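Local coordinates for protein diaminopimelate decarboxylase (Phaeodactylum tricornutum, PDB 7JPJ) that probably catalyses the pyridoxal-phosphate-dependent decarboxylation of diaminopimelate to lysine, and works as an obligate dimer, at residues N49-T54 and A262-A267; L45-A50 and M276-G281; L195-I200 and K225-V230; S208-W213 and Q253-P258. All coordinates share one frame; numbering follows the deposited sequence.

Interaction 1: N49-T54 and A262-A267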
# COMPACT_ATOMS: atom_id res chain seq x y z
N ASN A 49 -26.53 25.39 -3.83
CA ASN A 49 -26.27 25.59 -5.25
C ASN A 49 -27.17 26.70 -5.77
O ASN A 49 -28.26 26.94 -5.24
CB ASN A 49 -26.49 24.30 -6.06
CG ASN A 49 -27.92 23.83 -6.04
OD1 ASN A 49 -28.63 23.93 -7.03
ND2 ASN A 49 -28.35 23.29 -4.90
N ALA A 50 -26.71 27.37 -6.83
CA ALA A 50 -27.46 28.48 -7.40
C ALA A 50 -28.42 28.03 -8.49
O ALA A 50 -29.60 28.38 -8.47
CB ALA A 50 -26.50 29.54 -7.94
N TYR A 51 -27.94 27.24 -9.45
CA TYR A 51 -28.72 26.87 -10.62
C TYR A 51 -28.68 25.37 -10.89
O TYR A 51 -28.85 24.95 -12.04
CB TYR A 51 -28.25 27.65 -11.85
CG TYR A 51 -28.08 29.13 -11.59
CD1 TYR A 51 -29.19 29.95 -11.44
CD2 TYR A 51 -26.82 29.70 -11.48
CE1 TYR A 51 -29.04 31.31 -11.19
CE2 TYR A 51 -26.66 31.06 -11.24
CZ TYR A 51 -27.78 31.85 -11.10
OH TYR A 51 -27.65 33.20 -10.85
N GLY A 52 -28.46 24.56 -9.86
CA GLY A 52 -28.44 23.12 -10.04
C GLY A 52 -27.19 22.44 -9.52
O GLY A 52 -26.08 22.96 -9.66
N LEU A 53 -27.36 21.26 -8.93
CA LEU A 53 -26.28 20.52 -8.30
C LEU A 53 -26.29 19.07 -8.75
O LEU A 53 -27.35 18.48 -8.95
CB LEU A 53 -26.38 20.59 -6.77
CG LEU A 53 -25.54 19.60 -5.96
CD1 LEU A 53 -24.08 20.03 -5.93
CD2 LEU A 53 -26.09 19.43 -4.55
N THR A 54 -25.09 18.51 -8.93
CA THR A 54 -24.90 17.08 -9.16
C THR A 54 -23.81 16.59 -8.23
O THR A 54 -22.73 17.18 -8.18
CB THR A 54 -24.53 16.78 -10.61
OG1 THR A 54 -25.49 17.36 -11.49
CG2 THR A 54 -24.48 15.27 -10.84
N ALA A 262 -20.77 32.74 -5.64
CA ALA A 262 -19.82 32.90 -6.73
C ALA A 262 -20.42 32.45 -8.06
O ALA A 262 -20.03 32.96 -9.12
CB ALA A 262 -18.54 32.12 -6.43
N PHE A 263 -21.36 31.51 -8.02
CA PHE A 263 -22.10 31.15 -9.22
C PHE A 263 -23.07 32.25 -9.62
O PHE A 263 -23.28 32.51 -10.81
CB PHE A 263 -22.85 29.84 -9.01
CG PHE A 263 -22.06 28.63 -9.38
CD1 PHE A 263 -21.04 28.17 -8.57
CD2 PHE A 263 -22.34 27.93 -10.55
CE1 PHE A 263 -20.31 27.06 -8.91
CE2 PHE A 263 -21.62 26.81 -10.89
CZ PHE A 263 -20.60 26.38 -10.07
N LYS A 264 -23.70 32.90 -8.63
CA LYS A 264 -24.61 33.99 -8.93
C LYS A 264 -23.86 35.19 -9.50
O LYS A 264 -24.37 35.88 -10.40
CB LYS A 264 -25.39 34.39 -7.68
CG LYS A 264 -26.31 33.31 -7.13
CD LYS A 264 -27.36 33.92 -6.22
CE LYS A 264 -28.15 32.85 -5.47
NZ LYS A 264 -27.30 32.16 -4.46
N LYS A 265 -22.66 35.47 -8.98
CA LYS A 265 -21.88 36.58 -9.51
C LYS A 265 -21.44 36.33 -10.94
O LYS A 265 -21.30 37.27 -11.72
CB LYS A 265 -20.67 36.85 -8.61
CG LYS A 265 -20.00 38.20 -8.86
CD LYS A 265 -18.80 38.43 -7.94
CE LYS A 265 -19.20 39.12 -6.64
NZ LYS A 265 -19.26 38.19 -5.47
N PHE A 266 -21.21 35.06 -11.30
CA PHE A 266 -20.88 34.73 -12.68
C PHE A 266 -22.07 34.99 -13.59
O PHE A 266 -21.93 35.58 -14.67
CB PHE A 266 -20.43 33.27 -12.77
CG PHE A 266 -19.83 32.91 -14.10
CD1 PHE A 266 -18.51 33.21 -14.38
CD2 PHE A 266 -20.59 32.26 -15.07
CE1 PHE A 266 -17.95 32.88 -15.60
CE2 PHE A 266 -20.03 31.93 -16.29
CZ PHE A 266 -18.71 32.24 -16.56
N ALA A 267 -23.27 34.57 -13.17
CA ALA A 267 -24.47 34.81 -13.95
C ALA A 267 -24.83 36.29 -14.01
O ALA A 267 -25.55 36.71 -14.92
CB ALA A 267 -25.64 34.01 -13.39

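Interaction 2: L45-A50 and M276-G281. With SO4 (sulfate ion), chain D.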
# COMPACT_ATOMS: atom_id res chain seq x y z
N LEU A 45 -26.29 15.95 -0.94
CA LEU A 45 -27.41 16.36 -1.78
C LEU A 45 -28.03 17.67 -1.32
O LEU A 45 -28.81 18.27 -2.07
CB LEU A 45 -28.47 15.27 -1.82
CG LEU A 45 -28.10 14.01 -2.60
CD1 LEU A 45 -28.99 12.85 -2.20
CD2 LEU A 45 -28.18 14.27 -4.09
N ALA A 46 -27.71 18.13 -0.11
CA ALA A 46 -28.18 19.40 0.42
C ALA A 46 -27.15 20.52 0.25
O ALA A 46 -27.26 21.56 0.90
CB ALA A 46 -28.56 19.25 1.89
N PHE A 47 -26.15 20.31 -0.60
CA PHE A 47 -25.12 21.31 -0.82
C PHE A 47 -25.73 22.57 -1.44
O PHE A 47 -26.51 22.46 -2.40
CB PHE A 47 -24.03 20.75 -1.73
CG PHE A 47 -22.73 21.51 -1.67
CD1 PHE A 47 -22.53 22.64 -2.46
CD2 PHE A 47 -21.70 21.09 -0.84
CE1 PHE A 47 -21.34 23.33 -2.41
CE2 PHE A 47 -20.51 21.79 -0.79
CZ PHE A 47 -20.32 22.91 -1.58
N PRO A 48 -25.42 23.76 -0.93
CA PRO A 48 -25.99 24.98 -1.50
C PRO A 48 -25.55 25.18 -2.95
O PRO A 48 -24.36 25.13 -3.26
CB PRO A 48 -25.45 26.09 -0.59
CG PRO A 48 -25.07 25.39 0.68
CD PRO A 48 -24.61 24.03 0.27
N ASN A 49 -26.53 25.39 -3.83
CA ASN A 49 -26.27 25.59 -5.25
C ASN A 49 -27.17 26.70 -5.77
O ASN A 49 -28.26 26.94 -5.24
CB ASN A 49 -26.49 24.30 -6.06
CG ASN A 49 -27.92 23.83 -6.04
OD1 ASN A 49 -28.63 23.93 -7.03
ND2 ASN A 49 -28.35 23.29 -4.90
N ALA A 50 -26.71 27.37 -6.83
CA ALA A 50 -27.46 28.48 -7.40
C ALA A 50 -28.42 28.03 -8.49
O ALA A 50 -29.60 28.38 -8.47
CB ALA A 50 -26.50 29.54 -7.94
N MET A 276 -23.60 23.06 -11.18
CA MET A 276 -22.47 22.77 -10.31
C MET A 276 -22.35 21.27 -10.07
O MET A 276 -23.34 20.55 -10.03
CB MET A 276 -22.60 23.49 -8.96
CG MET A 276 -21.28 23.64 -8.22
SD MET A 276 -21.42 24.21 -6.52
CE MET A 276 -23.08 23.70 -6.11
N GLU A 277 -21.11 20.82 -9.90
CA GLU A 277 -20.82 19.43 -9.59
C GLU A 277 -19.80 19.36 -8.46
O GLU A 277 -18.90 20.20 -8.37
CB GLU A 277 -20.28 18.68 -10.80
CG GLU A 277 -21.28 18.48 -11.91
CD GLU A 277 -20.74 17.62 -13.03
OE1 GLU A 277 -19.55 17.23 -12.95
OE2 GLU A 277 -21.49 17.33 -13.98
N ILE A 278 -19.97 18.37 -7.59
CA ILE A 278 -19.03 18.09 -6.51
C ILE A 278 -18.67 16.61 -6.56
O ILE A 278 -19.50 15.76 -6.90
CB ILE A 278 -19.60 18.49 -5.13
CG1 ILE A 278 -20.87 17.69 -4.82
CG2 ILE A 278 -19.88 19.98 -5.08
CD1 ILE A 278 -21.43 17.97 -3.44
N GLU A 279 -17.42 16.31 -6.23
CA GLU A 279 -16.88 14.95 -6.33
C GLU A 279 -16.33 14.48 -4.99
O GLU A 279 -15.13 14.21 -4.87
CB GLU A 279 -15.81 14.89 -7.41
CG GLU A 279 -16.33 14.62 -8.82
CD GLU A 279 -15.24 14.70 -9.88
OE1 GLU A 279 -15.56 15.00 -11.06
OE2 GLU A 279 -14.05 14.48 -9.54
N PRO A 280 -17.18 14.33 -3.97
CA PRO A 280 -16.67 13.91 -2.66
C PRO A 280 -16.39 12.41 -2.64
O PRO A 280 -17.18 11.60 -3.13
CB PRO A 280 -17.82 14.27 -1.71
CG PRO A 280 -19.03 14.15 -2.54
CD PRO A 280 -18.63 14.56 -3.94
N GLY A 281 -15.24 12.05 -2.07
CA GLY A 281 -14.92 10.66 -1.85
C GLY A 281 -14.90 10.34 -0.37
O GLY A 281 -15.71 9.55 0.12
S SO4 D . -11.57 13.11 -1.55
O1 SO4 D . -11.04 13.24 -0.19
O2 SO4 D . -12.79 13.90 -1.67
O3 SO4 D . -11.87 11.71 -1.83
O4 SO4 D . -10.56 13.58 -2.50

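Interaction 3: L195-I200 and K225-V230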
# COMPACT_ATOMS: atom_id res chain seq x y z
N LEU A 195 -14.41 20.54 -31.64
CA LEU A 195 -14.96 20.10 -30.37
C LEU A 195 -15.91 21.15 -29.79
O LEU A 195 -15.97 22.29 -30.24
CB LEU A 195 -13.84 19.81 -29.37
CG LEU A 195 -12.85 18.71 -29.74
CD1 LEU A 195 -11.81 18.56 -28.66
CD2 LEU A 195 -13.59 17.40 -29.96
N GLU A 196 -16.65 20.73 -28.77
CA GLU A 196 -17.52 21.62 -28.01
C GLU A 196 -17.24 21.40 -26.53
O GLU A 196 -17.52 20.32 -26.00
CB GLU A 196 -18.99 21.38 -28.33
CG GLU A 196 -19.94 22.26 -27.53
CD GLU A 196 -21.28 22.46 -28.22
OE1 GLU A 196 -22.32 22.18 -27.59
OE2 GLU A 196 -21.29 22.90 -29.39
N VAL A 197 -16.69 22.42 -25.87
CA VAL A 197 -16.37 22.33 -24.45
C VAL A 197 -17.64 22.65 -23.66
O VAL A 197 -18.12 23.79 -23.67
CB VAL A 197 -15.23 23.28 -24.07
CG1 VAL A 197 -14.78 23.03 -22.64
CG2 VAL A 197 -14.08 23.11 -25.03
N GLU A 198 -18.18 21.65 -22.97
CA GLU A 198 -19.42 21.80 -22.22
C GLU A 198 -19.21 21.88 -20.71
O GLU A 198 -20.15 22.26 -20.00
CB GLU A 198 -20.38 20.65 -22.53
CG GLU A 198 -19.98 19.32 -21.90
CD GLU A 198 -21.06 18.25 -22.04
OE1 GLU A 198 -22.15 18.55 -22.57
OE2 GLU A 198 -20.81 17.10 -21.61
N ARG A 199 -18.03 21.53 -20.21
CA ARG A 199 -17.83 21.39 -18.78
C ARG A 199 -16.37 21.62 -18.42
O ARG A 199 -15.47 21.14 -19.11
CB ARG A 199 -18.28 19.99 -18.32
CG ARG A 199 -17.88 19.61 -16.91
CD ARG A 199 -18.35 18.20 -16.57
NE ARG A 199 -17.75 17.19 -17.45
CZ ARG A 199 -18.36 16.63 -18.48
NH1 ARG A 199 -19.61 16.98 -18.79
NH2 ARG A 199 -17.73 15.73 -19.22
N ILE A 200 -16.15 22.38 -17.35
CA ILE A 200 -14.83 22.62 -16.79
C ILE A 200 -14.72 21.86 -15.48
O ILE A 200 -15.69 21.78 -14.72
CB ILE A 200 -14.57 24.13 -16.59
CG1 ILE A 200 -14.64 24.87 -17.93
CG2 ILE A 200 -13.21 24.37 -15.94
CD1 ILE A 200 -13.52 24.52 -18.88
N LYS A 225 -15.56 31.28 -18.77
CA LYS A 225 -15.81 32.35 -19.72
C LYS A 225 -14.88 32.28 -20.93
O LYS A 225 -15.10 33.02 -21.90
CB LYS A 225 -15.69 33.72 -19.04
CG LYS A 225 -14.28 34.28 -18.97
CD LYS A 225 -14.24 35.61 -18.24
CE LYS A 225 -15.05 36.67 -18.97
NZ LYS A 225 -15.04 37.97 -18.24
N VAL A 226 -13.87 31.42 -20.90
CA VAL A 226 -13.03 31.22 -22.08
C VAL A 226 -13.79 30.42 -23.13
O VAL A 226 -13.72 30.72 -24.33
CB VAL A 226 -11.71 30.53 -21.68
CG1 VAL A 226 -10.97 30.03 -22.92
CG2 VAL A 226 -10.85 31.48 -20.87
N PHE A 227 -14.54 29.41 -22.71
CA PHE A 227 -15.36 28.61 -23.61
C PHE A 227 -16.84 28.89 -23.34
O PHE A 227 -17.40 28.38 -22.36
CB PHE A 227 -15.06 27.12 -23.43
CG PHE A 227 -13.59 26.81 -23.48
CD1 PHE A 227 -12.92 26.74 -24.70
CD2 PHE A 227 -12.87 26.60 -22.31
CE1 PHE A 227 -11.57 26.46 -24.75
CE2 PHE A 227 -11.52 26.32 -22.36
CZ PHE A 227 -10.87 26.25 -23.58
N PRO A 228 -17.50 29.70 -24.17
CA PRO A 228 -18.89 30.08 -23.87
C PRO A 228 -19.87 28.92 -23.91
O PRO A 228 -20.99 29.07 -23.41
CB PRO A 228 -19.22 31.12 -24.96
CG PRO A 228 -17.88 31.56 -25.49
CD PRO A 228 -16.99 30.37 -25.37
N THR A 229 -19.49 27.78 -24.49
CA THR A 229 -20.37 26.62 -24.56
C THR A 229 -20.44 25.84 -23.25
O THR A 229 -21.25 24.90 -23.16
CB THR A 229 -19.92 25.69 -25.68
OG1 THR A 229 -18.50 25.48 -25.59
CG2 THR A 229 -20.25 26.29 -27.04
N VAL A 230 -19.63 26.19 -22.25
CA VAL A 230 -19.63 25.45 -20.99
C VAL A 230 -20.92 25.71 -20.24
O VAL A 230 -21.36 26.86 -20.10
CB VAL A 230 -18.41 25.84 -20.14
CG1 VAL A 230 -18.50 25.22 -18.75
CG2 VAL A 230 -17.12 25.41 -20.82

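Interaction 4: S208-W213 and Q253-P258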
# COMPACT_ATOMS: atom_id res chain seq x y z
N SER A 208 -11.85 23.76 5.68
CA SER A 208 -13.23 24.06 6.02
C SER A 208 -13.47 25.56 6.13
O SER A 208 -14.39 26.00 6.82
CB SER A 208 -13.64 23.37 7.32
OG SER A 208 -13.19 22.03 7.34
N ASP A 209 -12.64 26.36 5.46
CA ASP A 209 -12.82 27.80 5.46
C ASP A 209 -13.75 28.20 4.33
O ASP A 209 -13.43 27.95 3.16
CB ASP A 209 -11.49 28.51 5.30
CG ASP A 209 -11.63 30.03 5.29
OD1 ASP A 209 -12.70 30.54 5.70
OD2 ASP A 209 -10.67 30.71 4.88
N PRO A 210 -14.90 28.81 4.62
CA PRO A 210 -15.80 29.23 3.53
C PRO A 210 -15.16 30.24 2.59
O PRO A 210 -15.45 30.22 1.39
CB PRO A 210 -16.99 29.83 4.28
CG PRO A 210 -16.94 29.22 5.64
CD PRO A 210 -15.49 29.06 5.95
N GLU A 211 -14.28 31.11 3.09
CA GLU A 211 -13.65 32.11 2.24
C GLU A 211 -12.55 31.52 1.35
O GLU A 211 -12.17 32.16 0.37
CB GLU A 211 -13.08 33.24 3.10
CG GLU A 211 -12.78 34.58 2.39
CD GLU A 211 -13.92 35.14 1.52
OE1 GLU A 211 -13.68 36.18 0.87
OE2 GLU A 211 -15.05 34.60 1.52
N ILE A 212 -12.05 30.33 1.67
CA ILE A 212 -11.13 29.66 0.76
C ILE A 212 -11.90 29.00 -0.38
O ILE A 212 -11.48 29.06 -1.54
CB ILE A 212 -10.26 28.64 1.52
CG1 ILE A 212 -9.27 29.35 2.44
CG2 ILE A 212 -9.54 27.70 0.56
CD1 ILE A 212 -8.52 30.49 1.78
N TRP A 213 -13.05 28.39 -0.06
CA TRP A 213 -13.84 27.73 -1.09
C TRP A 213 -14.46 28.72 -2.06
O TRP A 213 -14.63 28.40 -3.24
CB TRP A 213 -14.93 26.88 -0.43
CG TRP A 213 -14.39 25.63 0.18
CD1 TRP A 213 -14.00 25.44 1.47
CD2 TRP A 213 -14.14 24.39 -0.50
NE1 TRP A 213 -13.54 24.16 1.65
CE2 TRP A 213 -13.61 23.49 0.46
CE3 TRP A 213 -14.32 23.95 -1.81
CZ2 TRP A 213 -13.27 22.18 0.14
CZ3 TRP A 213 -13.98 22.64 -2.13
CH2 TRP A 213 -13.45 21.78 -1.16
N GLN A 253 -22.89 23.46 4.50
CA GLN A 253 -23.79 24.61 4.41
C GLN A 253 -23.02 25.92 4.54
O GLN A 253 -23.37 26.91 3.89
CB GLN A 253 -24.88 24.51 5.48
CG GLN A 253 -25.77 23.29 5.36
CD GLN A 253 -26.56 23.27 4.06
OE1 GLN A 253 -26.94 24.32 3.54
NE2 GLN A 253 -26.81 22.07 3.54
N LYS A 254 -21.97 25.94 5.36
CA LYS A 254 -21.24 27.18 5.59
C LYS A 254 -20.33 27.53 4.42
O LYS A 254 -20.23 28.70 4.04
CB LYS A 254 -20.43 27.09 6.89
CG LYS A 254 -21.29 27.19 8.13
CD LYS A 254 -20.48 27.02 9.40
CE LYS A 254 -21.36 27.26 10.62
NZ LYS A 254 -22.68 26.60 10.47
N ILE A 255 -19.65 26.53 3.84
CA ILE A 255 -18.80 26.81 2.69
C ILE A 255 -19.58 26.80 1.38
O ILE A 255 -19.09 27.31 0.36
CB ILE A 255 -17.64 25.81 2.59
CG1 ILE A 255 -18.15 24.43 2.20
CG2 ILE A 255 -16.87 25.75 3.91
CD1 ILE A 255 -17.11 23.56 1.54
N GLY A 256 -20.79 26.24 1.38
CA GLY A 256 -21.58 26.13 0.17
C GLY A 256 -22.21 27.42 -0.29
O GLY A 256 -22.29 27.68 -1.50
N LYS A 257 -22.67 28.25 0.64
CA LYS A 257 -23.37 29.49 0.29
C LYS A 257 -22.44 30.49 -0.40
O LYS A 257 -22.84 31.10 -1.40
CB LYS A 257 -24.03 30.11 1.52
CG LYS A 257 -25.47 30.57 1.28
CD LYS A 257 -26.44 29.39 1.22
CE LYS A 257 -27.65 29.69 0.34
NZ LYS A 257 -28.50 28.48 0.14
N PRO A 258 -21.21 30.72 0.09
CA PRO A 258 -20.29 31.57 -0.68
C PRO A 258 -19.94 31.00 -2.04
O PRO A 258 -19.68 31.76 -2.98
CB PRO A 258 -19.05 31.66 0.23
CG PRO A 258 -19.56 31.38 1.59
CD PRO A 258 -20.64 30.37 1.41

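Interaction 1: N49-T54 and A262-A267
Ala50 and Tyr51 meet one flank of helix 252-270 by packing alone, with no hydrogen bond between the two segments. The apolar part starts at Ala50, whose CB points at the helix and lies 3.8 Å from CB of Phe263; CG of Lys264 comes almost as near to the same methyl. Beyond its CB, the Phe263 side chain leads away from this segment, so the ring plays little part here.

The aromatic part belongs to Tyr51. Its CG stands anti to the carbonyl carbon (chi1 -48°), and the ring reaches across to the helix while one face rests on CB of Ala50. Phe263 O lies at the ring edge, in plane, 3.7 Å from CE2. At the end of the ring OH touches CB of Ala267 at 3.3 Å and lies beside CA of Lys264. An alanine in place of Tyr51 would probably leave the Ala267 methyl without its partner and open a gap beside this turn of the helix.

Around this surface contact, the loop runs into strand 53-58, which pairs in parallel with strand 275-278 of the barrel. Helix 252-270 packs on helix 210-222 through Ala262 and Phe266, while Phe263 touches Met276 of strand 275-278.

Interaction 2: L45-A50 and M276-G281
Phe47 rests on Met276 and Ile278 of strand 275-278, a strand of the TIM-type barrel of the pyridoxal-binding domain, and the pair with Met276 is a Met-aromatic contact. The sulfur SD of Met276 lies 5.3 Å from the centroid of the Phe47 ring, oblique to it. The methyl does the closer touching: CE is 3.8 Å from CD1 of Phe47, and the two side chains cross at about a right angle. The same CE meets CB of Asn49 at 3.5 Å and Pro48 O, so one methyl gathers three successive residues of the loop. Two residues further along the strand, CD1 of Ile278 approaches CD2 of Phe47 at 4.1 Å. The Phe47 side chain leaves the backbone toward the strand, with CG anti to the backbone N (chi1 -162°).

In the next shell Leu53 of the adjoining strand packs on both Phe47 and Met276. Val259 and Phe263 of helix 252-270 also touch Met276, and Ile278 reaches Val55 and Tyr239. Beyond the strand, Gly281 N binds a sulfate oxygen; Tyr395, Thr282 and Gly238 bind the same ion.

The loop is braced from within by Asn49, whose ND2 donates to Phe47 O at 3.2 Å, nearly straight at 163° and in the plane of that carbonyl.

Interaction 3: L195-I200 and K225-V230
Val197 and Ile200 on strand 196-201 pack against Phe227 and Val230 in the loop before the next barrel strand, and this apolar side is the tight part of the contact. CG2 of Val197 sits over one face of the Phe227 ring, 4.2 Å from its centroid and 24° off the normal, a CH-pi contact. Val226 CG1 occupies the opposite face, so the ring is held between two valines. The side chains of Val197 and Val230 lie side by side and point the same way, CG1 of the first 3.8 Å from CG2 of the second. Ile200 crosses both Phe227 and Val230 at about a right angle: its CG1 touches CG2 of Val230, and its CD1 is near CD2 of Phe227.

On the other side the contact is polar and more open to solvent. Thr229 OG1 donates to Val197 O at 2.6 Å, approaching tilted 31° from the carbonyl plane. Chi1 of 48° sets this hydroxyl between the backbone N and the carbonyl carbon. Glu196 crosses Thr229 obliquely and touches it through its aliphatic part, with CG 3.9 Å from CB of Thr229. Glu198 points away and forms a salt bridge from OE2 to NH1 of Arg199, whose NE is bound by Asn121.

Residues Phe227 to Val230 form a type I beta turn, closed by Val230 N bonding to Phe227 O. The turn leads into strand 232-234, the parallel neighbour of strand 196-201, with helix 210-222 between them: a beta-alpha-beta crossover of the TIM-type barrel.

Interaction 4: S208-W213 and Q253-P258
Ile255 is the bump of helix 252-270 that fills the hollow between Pro210 and Trp213 on helix 210-222. Its branches divide the task. CD1 sits over a face of the indole, 3.5 Å from the centroid of the five-membered ring and only 2° off the normal, a CH-pi contact. CG2 turns to the start of the helix, 3.7 Å from CA of Pro210 and close to Ser208 O. With CG1 between the backbone N and the carbonyl carbon (chi1 70°) and CG2 anti to the carbonyl carbon, the two branches part.

These are two helices of the TIM-type barrel, meeting near the first turn of helix 210-222. That turn begins at the N-cap Asp209, whose OD1 accepts from Glu211 N at 3.1 Å.

Pro210 is the return bump: its CB presses on Lys254 O at 3.4 Å, and the same CB meets CG of Pro258 at 4.0 Å. The Lys254 ammonium forms a salt bridge with Asp251.

Trp213 is fixed further by a bond from NE1 to Gly207 O and by stacking with Tyr239. An alanine at Trp213 would probably leave CD1 of Ile255 without its flat seat and Gly207 O without this donor. On the far side of the Ile255 helix, Gln253 and Lys257 touch Pro48.

How the interactions relate
All four contacts lie in the pyridoxal-binding barrel, away from the annotated sites. Interactions 1 and 2 share Asn49 and Ala50, with centres about 11 Å apart, and Thr54 N lies 2.9 Å from Met276 O, a probable hydrogen bond between neighbouring strands. Interaction 4 uses the same helix 252-270 as interaction 1 and meets interaction 2 where Gln253 NE2 reaches Ala46 O at 2.7 Å. Interaction 3 does not touch interaction 4, their centres being about 26 Å apart, but Lys225 packs on Phe266 of interaction 1 and Arg199 on Glu277 of interaction 2. The Ser208 side chain of interaction 4 is about 9 Å from the bound D-lysine.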